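Local structure of particle-associated glycoside hydrolase (6C72) at the interface of chains A and B. The protein degrades the capsular polysaccharide of Acinetobacter baumannii as a tailspike depolymerase of bacteriophage Fri1, acting as a glycosidase during entry into the host. Coordinates in Å, arbitrary orientation; residue numbers count along the deposited sequence, not the author numbering. Chains: chain A/B, Particle-associated glycoside hydrolase.

Contact 1: the interface of chains A and B. Residues chain A 247-248, 276, 310; chain B 167.
The end of strand 244-247 of chain A, with the loop residue A:Gly248 that follows it, meets a loop of chain B through B:Arg167, and the loop residues A:Tyr276 and A:Asp310 stand behind. This subunit-subunit contact lies in the long central part of the tailspike, probably on its beta-helix, and its stack and water bridges probably help to hold neighbouring subunits of the trimer together. At the centre two guanidinium groups lie face to face: A:Arg247 CZ sits 3.5 Å from B:Arg167 CZ, each over the middle of the other group, with the planes only 9° apart. The two side chains reach this stack by different routes and cross at about a right angle. A:Arg247 is extended from CG to NE, with CG anti to the backbone N (chi1 -174°), whereas B:Arg167 bends at chi2 and chi3 to lay its flat end over its partner.

The stacking of two groups that are normally both cationic is probably eased by acceptors at their edges. A:Asp310 OD1 lies in the guanidinium plane of A:Arg247 and is gripped side-on, with a salt bridge of 3.1 Å to A:Arg247 NE and a longer hydrogen bond from NH2; both nitrogens sit on its syn side, somewhat out of the carboxylate plane. This second-shell clamp should help to fix the rotation of the guanidinium and present its face to chain B. Proximity of A:Asp310 may also offset part of the charge of B:Arg167, although the two make no direct contact.

B:Arg167 in turn is anchored along its edge. B:Arg167 NH2 donates to the carbonyl oxygen A:Gly248 O at 2.8 Å, in the carbonyl plane, and the rim of the A:Tyr276 ring lies at the same edge, its CD2 3.9 Å from B:Arg167 NH2. Two waters complete the link. Water 2 joins B:Arg167 NH2 to A:Asp310 OD1, which it meets at 2.6 Å. Water 1 lies 2.9 Å from B:Arg167 NH1. The backbone carbonyl oxygen A:Arg247 O is 2.7 Å from water 1.

Contact 2: the interface of chains A and B. Residues chain A 509-510, 535; chain B 516-517, 526-528.
With CG anti to the backbone N (chi1 -159°) and chi2 at -160°, the carboxamide of A:Asn535, on strand 528-536, reaches across to chain B between the end of strand 509-517 and the start of strand 528-536. Both ends of the amide are engaged by chain B backbone. The oxygen A:Asn535 OD1 accepts from B:Ala528 N at 2.7 Å, in the carbonyl plane and on a lone pair. B:Gly517 N also donates to A:Asn535 OD1, at 3.0 Å, but this bond is more bent and its donor is tilted 32° from that plane. On the other branch, A:Asn535 ND2 gives a nearly straight hydrogen bond of 2.7 Å to B:Gly517 O, approaching from above the carbonyl plane of the glycine. A:Asn535 ND2 also donates to A:Ser509 O of its own chain at 2.9 Å, from above that carbonyl plane, which may help to fix the rotation of the amide.

Beside the amide, B:Thr516 OG1 donates to B:Ala528 O at 2.7 Å, tying the two chain B strands together; the hydroxyl also packs against A:Gly510 CA, 3.5 Å away. By donating to and accepting from B:Gly517, the amide pairs with B:Gly517 N and O much as a peptide group could. This side chain helps to link neighbouring subunits in the C-terminal domain, probably contributing to the stability of the tailspike trimer at that end.

Contact 1: the interface of chains A and B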
ATOM      1  N   ARG A 247     -20.994  -1.936 -13.929  1.00 27.87           N
ATOM      2  CA  ARG A 247     -20.935  -3.125 -14.773  1.00 28.29           C
ATOM      3  C   ARG A 247     -20.517  -2.701 -16.172  1.00 28.70           C
ATOM      4  O   ARG A 247     -21.309  -2.098 -16.898  1.00 28.90           O
ATOM      5  CB  ARG A 247     -22.285  -3.837 -14.791  1.00 28.49           C
ATOM      6  CG  ARG A 247     -22.243  -5.147 -15.522  1.00 28.55           C
ATOM      7  CD  ARG A 247     -23.589  -5.791 -15.706  1.00 28.78           C
ATOM      8  NE  ARG A 247     -23.375  -7.133 -16.205  1.00 29.09           N
ATOM      9  CZ  ARG A 247     -24.290  -7.877 -16.815  1.00 29.53           C
ATOM     10  NH1 ARG A 247     -25.512  -7.394 -17.013  1.00 29.67           N
ATOM     11  NH2 ARG A 247     -23.973  -9.102 -17.235  1.00 29.88           N
ATOM     12  N   GLY A 248     -19.287  -3.030 -16.558  1.00 28.21           N
ATOM     13  CA  GLY A 248     -18.821  -2.748 -17.900  1.00 28.73           C
ATOM     14  C   GLY A 248     -19.288  -3.801 -18.896  1.00 28.78           C
ATOM     15  O   GLY A 248     -20.134  -4.651 -18.610  1.00 28.58           O
ATOM     16  N   TYR A 276     -18.907  -5.790 -12.739  1.00 28.69           N
ATOM     17  CA  TYR A 276     -17.958  -6.065 -13.819  1.00 28.81           C
ATOM     18  C   TYR A 276     -17.077  -4.822 -13.953  1.00 28.70           C
ATOM     19  O   TYR A 276     -17.487  -3.843 -14.584  1.00 29.10           O
ATOM     20  CB  TYR A 276     -18.697  -6.387 -15.110  1.00 29.41           C
ATOM     21  CG  TYR A 276     -17.877  -6.860 -16.309  1.00 29.62           C
ATOM     22  CD1 TYR A 276     -16.492  -6.986 -16.258  1.00 29.45           C
ATOM     23  CD2 TYR A 276     -18.520  -7.166 -17.507  1.00 30.04           C
ATOM     24  CE1 TYR A 276     -15.779  -7.405 -17.365  1.00 29.79           C
ATOM     25  CE2 TYR A 276     -17.823  -7.579 -18.621  1.00 30.26           C
ATOM     26  CZ  TYR A 276     -16.458  -7.701 -18.557  1.00 30.30           C
ATOM     27  OH  TYR A 276     -15.780  -8.129 -19.686  1.00 31.00           O
ATOM     28  N   ASP A 310     -18.849 -11.344 -16.540  1.00 29.40           N
ATOM     29  CA  ASP A 310     -18.626 -10.427 -15.430  1.00 29.08           C
ATOM     30  C   ASP A 310     -17.422 -10.852 -14.592  1.00 28.72           C
ATOM     31  O   ASP A 310     -17.244 -12.033 -14.275  1.00 28.77           O
ATOM     32  CB  ASP A 310     -19.853 -10.370 -14.523  1.00 29.47           C
ATOM     33  CG  ASP A 310     -21.023  -9.652 -15.140  1.00 29.64           C
ATOM     34  OD1 ASP A 310     -20.880  -9.013 -16.207  1.00 29.21           O
ATOM     35  OD2 ASP A 310     -22.111  -9.755 -14.539  1.00 30.12           O
TER
ATOM     36  N   ARG B 167     -25.559  -6.540 -24.300  1.00 35.06           N
ATOM     37  CA  ARG B 167     -24.232  -6.808 -23.763  1.00 34.59           C
ATOM     38  C   ARG B 167     -23.140  -6.452 -24.759  1.00 33.94           C
ATOM     39  O   ARG B 167     -21.973  -6.333 -24.368  1.00 33.25           O
ATOM     40  CB  ARG B 167     -24.118  -8.273 -23.333  1.00 35.42           C
ATOM     41  CG  ARG B 167     -25.109  -8.631 -22.237  1.00 36.37           C
ATOM     42  CD  ARG B 167     -24.998  -7.650 -21.064  1.00 36.08           C
ATOM     43  NE  ARG B 167     -23.665  -7.652 -20.472  1.00 35.73           N
ATOM     44  CZ  ARG B 167     -23.092  -6.597 -19.897  1.00 35.03           C
ATOM     45  NH1 ARG B 167     -23.733  -5.442 -19.850  1.00 34.58           N
ATOM     46  NH2 ARG B 167     -21.872  -6.697 -19.389  1.00 34.75           N
TER
HETATM   47  O   HOH W   1     -23.417  -3.022 -18.244  1.00 26.69           O
HETATM   48  O   HOH W   2     -20.730  -9.643 -18.777  1.00 30.51           O

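Contact 2: the interface of chains A and B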
ATOM      1  N   SER A 509      33.684 -43.880   9.405  1.00 33.74           N
ATOM      2  CA  SER A 509      32.415 -43.652  10.075  1.00 32.36           C
ATOM      3  C   SER A 509      32.072 -44.876  10.900  1.00 31.34           C
ATOM      4  O   SER A 509      32.574 -45.971  10.646  1.00 31.78           O
ATOM      5  CB  SER A 509      31.279 -43.351   9.081  1.00 32.23           C
ATOM      6  OG  SER A 509      30.984 -44.447   8.229  1.00 31.70           O
ATOM      7  N   GLY A 510      31.273 -44.657  11.934  1.00 32.10           N
ATOM      8  CA  GLY A 510      30.639 -45.728  12.683  1.00 31.22           C
ATOM      9  C   GLY A 510      29.146 -45.697  12.386  1.00 30.69           C
ATOM     10  O   GLY A 510      28.545 -44.623  12.345  1.00 31.48           O
ATOM     11  N   ASN A 535      32.273 -50.097  12.098  1.00 33.63           N
ATOM     12  CA  ASN A 535      33.205 -48.984  12.217  1.00 34.40           C
ATOM     13  C   ASN A 535      34.289 -49.158  11.164  1.00 36.47           C
ATOM     14  O   ASN A 535      34.799 -50.266  10.966  1.00 37.13           O
ATOM     15  CB  ASN A 535      33.815 -48.900  13.621  1.00 34.19           C
ATOM     16  CG  ASN A 535      34.360 -47.510  13.947  1.00 34.59           C
ATOM     17  OD1 ASN A 535      35.188 -47.347  14.847  1.00 34.82           O
ATOM     18  ND2 ASN A 535      33.890 -46.505  13.218  1.00 34.52           N
TER
ATOM     19  N   THR B 516      32.596 -43.916  19.020  1.00 30.29           N
ATOM     20  CA  THR B 516      32.920 -44.684  17.831  1.00 31.10           C
ATOM     21  C   THR B 516      34.001 -43.955  17.042  1.00 32.01           C
ATOM     22  O   THR B 516      34.146 -42.734  17.134  1.00 32.16           O
ATOM     23  CB  THR B 516      31.658 -44.923  16.989  1.00 30.29           C
ATOM     24  OG1 THR B 516      31.935 -45.879  15.959  1.00 31.08           O
ATOM     25  CG2 THR B 516      31.192 -43.631  16.354  1.00 30.11           C
ATOM     26  N   GLY B 517      34.749 -44.712  16.242  1.00 26.35           N
ATOM     27  CA  GLY B 517      35.824 -44.114  15.460  1.00 27.05           C
ATOM     28  C   GLY B 517      35.325 -43.445  14.187  1.00 27.83           C
ATOM     29  O   GLY B 517      34.303 -43.816  13.615  1.00 28.19           O
ATOM     30  N   SER B 526      41.080 -45.833  13.948  1.00 40.06           N
ATOM     31  CA  SER B 526      40.322 -46.309  15.097  1.00 38.31           C
ATOM     32  C   SER B 526      39.157 -47.209  14.687  1.00 37.99           C
ATOM     33  O   SER B 526      38.538 -47.033  13.630  1.00 37.91           O
ATOM     34  CB  SER B 526      39.820 -45.133  15.921  1.00 37.03           C
ATOM     35  OG  SER B 526      39.205 -44.154  15.122  1.00 37.61           O
ATOM     36  N   LYS B 527      38.891 -48.207  15.526  1.00 39.84           N
ATOM     37  CA  LYS B 527      37.756 -49.109  15.365  1.00 40.03           C
ATOM     38  C   LYS B 527      37.158 -49.320  16.746  1.00 39.48           C
ATOM     39  O   LYS B 527      37.783 -49.949  17.608  1.00 40.90           O
ATOM     40  CB  LYS B 527      38.167 -50.446  14.745  1.00 42.78           C
ATOM     41  CG  LYS B 527      38.421 -50.403  13.248  1.00 43.28           C
ATOM     42  CD  LYS B 527      39.897 -50.282  13.000  1.00 44.59           C
ATOM     43  CE  LYS B 527      40.237 -50.228  11.526  1.00 45.17           C
ATOM     44  NZ  LYS B 527      41.711 -49.983  11.433  1.00 45.45           N
ATOM     45  N   ALA B 528      35.962 -48.790  16.963  1.00 34.18           N
ATOM     46  CA  ALA B 528      35.312 -48.933  18.255  1.00 33.78           C
ATOM     47  C   ALA B 528      33.855 -48.545  18.101  1.00 31.89           C
ATOM     48  O   ALA B 528      33.509 -47.697  17.273  1.00 30.53           O
ATOM     49  CB  ALA B 528      35.982 -48.071  19.336  1.00 32.77           C
TER

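Contact 1 and contact 2 join the same two chains but share no residues, and the centres of their C-alpha atoms lie about 75 Å apart. Contact 1 belongs to the long central part of the tailspike, contact 2 to the C-terminal domain, built from strands that include 509-517 and 528-536. Fastening at such widely separated points would be expected to resist pivoting of one subunit against the other. The deposited assembly holds three copies, as expected of a tailspike, so each contact probably recurs around the trimer and contributes to a rigid fibre.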